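Local coordinates for 49 protein (Murid herpesvirus 4, PDB 6A4V) that probably promotes gammaherpesvirus replication by interacting with the host enzyme poly(ADP-ribose) polymerase 1, at residues Cys67-Leu72 and Ala248-His253; Ser280-Leu285 and Ile303-Leu308. All blocks are in the same frame, centred on the assembly; numbering follows the deposited sequence.

In the fold
Both contacts belong to one all-helical bundle of the BRRF1-like protein. Interaction 1 pairs helix 61-85 with helix 238-262, bringing together parts of the chain 176 residues apart. Interaction 2 pairs helix 274-289 with helix 295-312, consecutive helices whose segments are 18 residues apart. The contact centres lie about 12 Å from each other, and about 20 Å and 29 Å respectively from the chain centre. They meet directly through L305, whose CD1 is 3.8 Å from O of L69 and whose CB is 4.0 Å from CG of Q70. L69 and L305 thus each serve two interfaces, joining the pairs into a four-helix arrangement. Interaction 2 also borders the second subunit.

Interaction 1: residues Cys67-Leu72 and Ala248-His253; sequences CKLQVL and ALFKNH
L72 lies against F250 and L69 against the same ring where helices 61-85 and 238-262 pack in an antiparallel helix bundle. The axes of the two short segments approach to 9.6 Å with 149° between their directions, and the closest CA atoms, those of L72 and F250, are separated by 5.7 Å. L72 can be followed outward. Its CB meets CD1 of F250 at 3.7 Å and also touches CB of that residue. CG stands anti to the carbonyl carbon (chi1 -76°) and comes no nearer to F250 than CB does; from there the CD1 branch turns back to the opposing helix. CD1 settles over the backbone, 3.6 Å from CA of F250 and close to the carbonyl O of L249, while also touching the imidazole of H253.

L69 works one turn earlier: its CD2 packs on CD1 and CE1 of F250, the two side chains crossing at about a right angle, and reaches CB of H253 at 3.8 Å. F51 of helix 44-57 adds to the packing on L72, whereas L286 and L289 of helix 274-289 meet the F250 ring. H253, which touches K68, L69 and L72, also has a hydrogen bond from ND1 to OE2 of E256, which would limit rotation of its ring. K68 has a weak, long ion pair with D55, and its NZ approaches CE1 of H253 obliquely at 3.9 Å.

Interaction 2: residues Ser280-Leu285 and Ile303-Leu308; sequences SNLNHL and ICLRGL
L282 and C304 bury the most surface here, followed by L305. They meet in a hairpin of consecutive antiparallel helices, where the axes of the two short segments approach to 10.3 Å at 157° between their directions. The CA atoms of L282 and C304 are the nearest pair, at 6.7 Å. CB of L282 faces SG of C304 at 4.0 Å, and the sulfur also has ND2 of N281 beside it at 4.1 Å.

Beyond CB, L282 extends with CG anti to the backbone N (chi1 180°). Its CD2 branch then meets CD2 of L305 at 3.6 Å and, more loosely, CD1 of L308 at 4.1 Å, crossing both leucines obliquely. L282 therefore spans one turn of the opposing helix, from C304 to L308. V254 and L257 of helix 238-262 also pack on L282, and L66 of helix 61-85 on L305. R99 of the second subunit packs on N281 and L285.

The evidence is of leucine methyls, the CB methylene of L282 and the C304 sulfur meeting at van der Waals distances, with the N281 amide nitrogen beside the sulfur and 193 Å² buried in total; cohesion here thus rests on shape and exclusion of water rather than directional polar bonds.

Interaction 1: residues Cys67-Leu72 and Ala248-His253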
# COMPACT_ATOMS: atom_id res chain seq x y z
N CYS B 67 -16.28 -0.15 -14.75
CA CYS B 67 -15.34 -1.24 -14.48
C CYS B 67 -13.95 -0.75 -14.94
O CYS B 67 -13.01 -0.83 -14.23
CB CYS B 67 -15.78 -2.52 -15.18
SG CYS B 67 -17.43 -3.11 -14.67
N LYS B 68 -13.87 -0.18 -16.15
CA LYS B 68 -12.62 0.11 -16.77
C LYS B 68 -11.87 1.10 -15.88
O LYS B 68 -10.66 0.93 -15.65
CB LYS B 68 -12.79 0.69 -18.18
CG LYS B 68 -13.43 -0.23 -19.20
CD LYS B 68 -12.77 -0.27 -20.62
CE LYS B 68 -13.78 -0.42 -21.75
NZ LYS B 68 -13.60 0.63 -22.80
N LEU B 69 -12.65 2.03 -15.31
CA LEU B 69 -12.19 3.05 -14.47
C LEU B 69 -11.72 2.51 -13.14
O LEU B 69 -10.82 3.10 -12.57
CB LEU B 69 -13.30 4.08 -14.24
CG LEU B 69 -13.47 5.07 -15.40
CD1 LEU B 69 -14.74 5.88 -15.23
CD2 LEU B 69 -12.24 5.94 -15.57
N GLN B 70 -12.41 1.49 -12.63
CA GLN B 70 -12.06 0.88 -11.35
C GLN B 70 -10.73 0.17 -11.49
O GLN B 70 -9.78 0.45 -10.70
CB GLN B 70 -13.15 -0.08 -10.91
CG GLN B 70 -14.31 0.69 -10.31
CD GLN B 70 -15.45 -0.21 -9.91
OE1 GLN B 70 -15.84 -1.12 -10.64
NE2 GLN B 70 -15.99 0.05 -8.73
N VAL B 71 -10.57 -0.55 -12.62
CA VAL B 71 -9.31 -1.15 -12.93
C VAL B 71 -8.23 -0.09 -13.03
O VAL B 71 -7.12 -0.36 -12.57
CB VAL B 71 -9.32 -1.90 -14.27
CG1 VAL B 71 -7.92 -2.20 -14.72
CG2 VAL B 71 -10.16 -3.17 -14.15
N LEU B 72 -8.53 1.04 -13.70
CA LEU B 72 -7.47 2.02 -13.87
C LEU B 72 -7.16 2.72 -12.56
O LEU B 72 -6.02 3.13 -12.35
CB LEU B 72 -7.81 3.03 -14.94
CG LEU B 72 -7.69 2.51 -16.35
CD1 LEU B 72 -8.27 3.52 -17.29
CD2 LEU B 72 -6.25 2.24 -16.70
N ALA B 248 -3.17 9.28 -17.88
CA ALA B 248 -3.91 9.74 -19.14
C ALA B 248 -5.13 8.85 -19.42
O ALA B 248 -6.33 9.23 -19.49
CB ALA B 248 -2.93 9.61 -20.25
N LEU B 249 -4.83 7.57 -19.44
CA LEU B 249 -5.79 6.64 -19.86
C LEU B 249 -6.92 6.70 -18.86
O LEU B 249 -8.01 6.61 -19.27
CB LEU B 249 -5.10 5.28 -19.98
CG LEU B 249 -5.75 4.20 -20.83
CD1 LEU B 249 -6.07 4.67 -22.24
CD2 LEU B 249 -4.86 2.94 -20.86
N PHE B 250 -6.65 6.96 -17.57
CA PHE B 250 -7.72 7.04 -16.53
C PHE B 250 -8.45 8.38 -16.67
O PHE B 250 -9.71 8.48 -16.62
CB PHE B 250 -7.09 6.75 -15.17
CG PHE B 250 -7.95 6.97 -13.97
CD1 PHE B 250 -9.13 6.28 -13.82
CD2 PHE B 250 -7.52 7.78 -12.92
CE1 PHE B 250 -9.97 6.53 -12.75
CE2 PHE B 250 -8.30 7.94 -11.78
CZ PHE B 250 -9.56 7.34 -11.73
N LYS B 251 -7.69 9.46 -16.70
CA LYS B 251 -8.38 10.79 -16.82
C LYS B 251 -9.32 10.88 -18.05
O LYS B 251 -10.35 11.48 -18.03
CB LYS B 251 -7.30 11.86 -16.99
CG LYS B 251 -7.80 13.29 -16.98
CD LYS B 251 -6.98 14.17 -17.92
CE LYS B 251 -5.48 14.00 -17.82
NZ LYS B 251 -4.82 14.99 -18.72
N ASN B 252 -8.85 10.40 -19.21
CA ASN B 252 -9.59 10.46 -20.45
C ASN B 252 -10.80 9.51 -20.42
O ASN B 252 -11.88 9.81 -21.08
CB ASN B 252 -8.66 10.23 -21.64
CG ASN B 252 -7.72 11.38 -21.84
OD1 ASN B 252 -8.17 12.54 -21.93
ND2 ASN B 252 -6.42 11.08 -22.02
N HIS B 253 -10.73 8.41 -19.69
CA HIS B 253 -11.91 7.55 -19.67
C HIS B 253 -12.90 8.15 -18.71
O HIS B 253 -14.08 7.92 -18.93
CB HIS B 253 -11.67 6.10 -19.31
CG HIS B 253 -11.25 5.22 -20.44
ND1 HIS B 253 -12.16 4.66 -21.32
CD2 HIS B 253 -10.03 4.72 -20.74
CE1 HIS B 253 -11.49 3.88 -22.15
NE2 HIS B 253 -10.17 3.92 -21.84

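Interaction 2: residues Ser280-Leu285 and Ile303-Leu308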
# COMPACT_ATOMS: atom_id res chain seq x y z
N SER B 280 -20.13 14.91 -10.72
CA SER B 280 -19.51 16.19 -10.56
C SER B 280 -18.35 16.05 -9.57
O SER B 280 -17.24 16.57 -9.77
CB SER B 280 -20.50 17.24 -10.10
OG SER B 280 -19.84 18.49 -9.97
N ASN B 281 -18.62 15.26 -8.55
CA ASN B 281 -17.65 14.89 -7.52
C ASN B 281 -16.45 14.19 -8.17
O ASN B 281 -15.29 14.57 -7.93
CB ASN B 281 -18.37 14.00 -6.51
CG ASN B 281 -17.67 13.89 -5.18
OD1 ASN B 281 -17.14 14.88 -4.66
ND2 ASN B 281 -17.65 12.68 -4.65
N LEU B 282 -16.75 13.17 -8.99
CA LEU B 282 -15.75 12.39 -9.69
C LEU B 282 -14.85 13.31 -10.48
O LEU B 282 -13.63 13.13 -10.55
CB LEU B 282 -16.39 11.36 -10.65
CG LEU B 282 -15.32 10.52 -11.38
CD1 LEU B 282 -14.26 10.08 -10.37
CD2 LEU B 282 -15.91 9.29 -12.07
N ASN B 283 -15.46 14.33 -11.09
CA ASN B 283 -14.72 15.24 -11.97
C ASN B 283 -13.74 16.08 -11.14
O ASN B 283 -12.56 16.16 -11.49
CB ASN B 283 -15.69 16.04 -12.85
CG ASN B 283 -15.00 17.23 -13.48
OD1 ASN B 283 -14.14 17.05 -14.35
ND2 ASN B 283 -15.26 18.40 -12.91
N HIS B 284 -14.22 16.64 -10.01
CA HIS B 284 -13.38 17.42 -9.04
C HIS B 284 -12.19 16.61 -8.53
O HIS B 284 -11.08 17.13 -8.39
CB HIS B 284 -14.24 17.84 -7.81
CG HIS B 284 -15.25 18.89 -8.07
ND1 HIS B 284 -16.56 18.79 -7.60
CD2 HIS B 284 -15.16 20.08 -8.71
CE1 HIS B 284 -17.24 19.87 -7.94
NE2 HIS B 284 -16.41 20.68 -8.63
N LEU B 285 -12.44 15.33 -8.25
CA LEU B 285 -11.39 14.47 -7.81
C LEU B 285 -10.29 14.32 -8.87
O LEU B 285 -9.05 14.41 -8.50
CB LEU B 285 -12.02 13.13 -7.39
CG LEU B 285 -12.61 13.16 -5.97
CD1 LEU B 285 -13.48 11.97 -5.71
CD2 LEU B 285 -11.54 13.30 -4.94
N ILE B 303 -14.32 4.84 -3.91
CA ILE B 303 -15.56 4.73 -3.22
C ILE B 303 -16.62 5.36 -4.13
O ILE B 303 -17.70 4.78 -4.35
CB ILE B 303 -15.53 5.29 -1.77
CG1 ILE B 303 -16.59 4.58 -0.94
CG2 ILE B 303 -15.73 6.80 -1.66
CD1 ILE B 303 -16.42 3.08 -0.92
N CYS B 304 -16.22 6.43 -4.80
CA CYS B 304 -17.10 7.17 -5.68
C CYS B 304 -17.47 6.40 -6.96
O CYS B 304 -18.62 6.41 -7.46
CB CYS B 304 -16.45 8.52 -5.96
SG CYS B 304 -17.34 9.45 -7.22
N LEU B 305 -16.53 5.69 -7.55
CA LEU B 305 -16.93 4.85 -8.67
C LEU B 305 -17.90 3.75 -8.20
O LEU B 305 -18.91 3.50 -8.83
CB LEU B 305 -15.65 4.26 -9.25
CG LEU B 305 -14.72 5.26 -9.90
CD1 LEU B 305 -13.42 4.59 -10.27
CD2 LEU B 305 -15.38 5.85 -11.14
N ARG B 306 -17.58 3.06 -7.11
CA ARG B 306 -18.50 2.05 -6.49
C ARG B 306 -19.90 2.68 -6.29
O ARG B 306 -20.93 2.13 -6.73
CB ARG B 306 -17.96 1.53 -5.15
CG ARG B 306 -18.06 0.02 -4.97
CD ARG B 306 -18.27 -0.47 -3.52
NE ARG B 306 -17.10 -0.49 -2.63
CZ ARG B 306 -17.13 -0.74 -1.31
NH1 ARG B 306 -18.27 -1.00 -0.68
NH2 ARG B 306 -16.01 -0.72 -0.60
N GLY B 307 -19.94 3.86 -5.65
CA GLY B 307 -21.23 4.57 -5.51
C GLY B 307 -21.99 4.64 -6.84
O GLY B 307 -23.19 4.51 -6.87
N LEU B 308 -21.26 4.91 -7.93
CA LEU B 308 -21.84 5.21 -9.23
C LEU B 308 -22.42 3.94 -9.87
O LEU B 308 -23.51 3.97 -10.41
CB LEU B 308 -20.77 5.88 -10.10
CG LEU B 308 -20.79 7.41 -10.07
CD1 LEU B 308 -19.48 8.00 -10.59
CD2 LEU B 308 -21.96 7.93 -10.86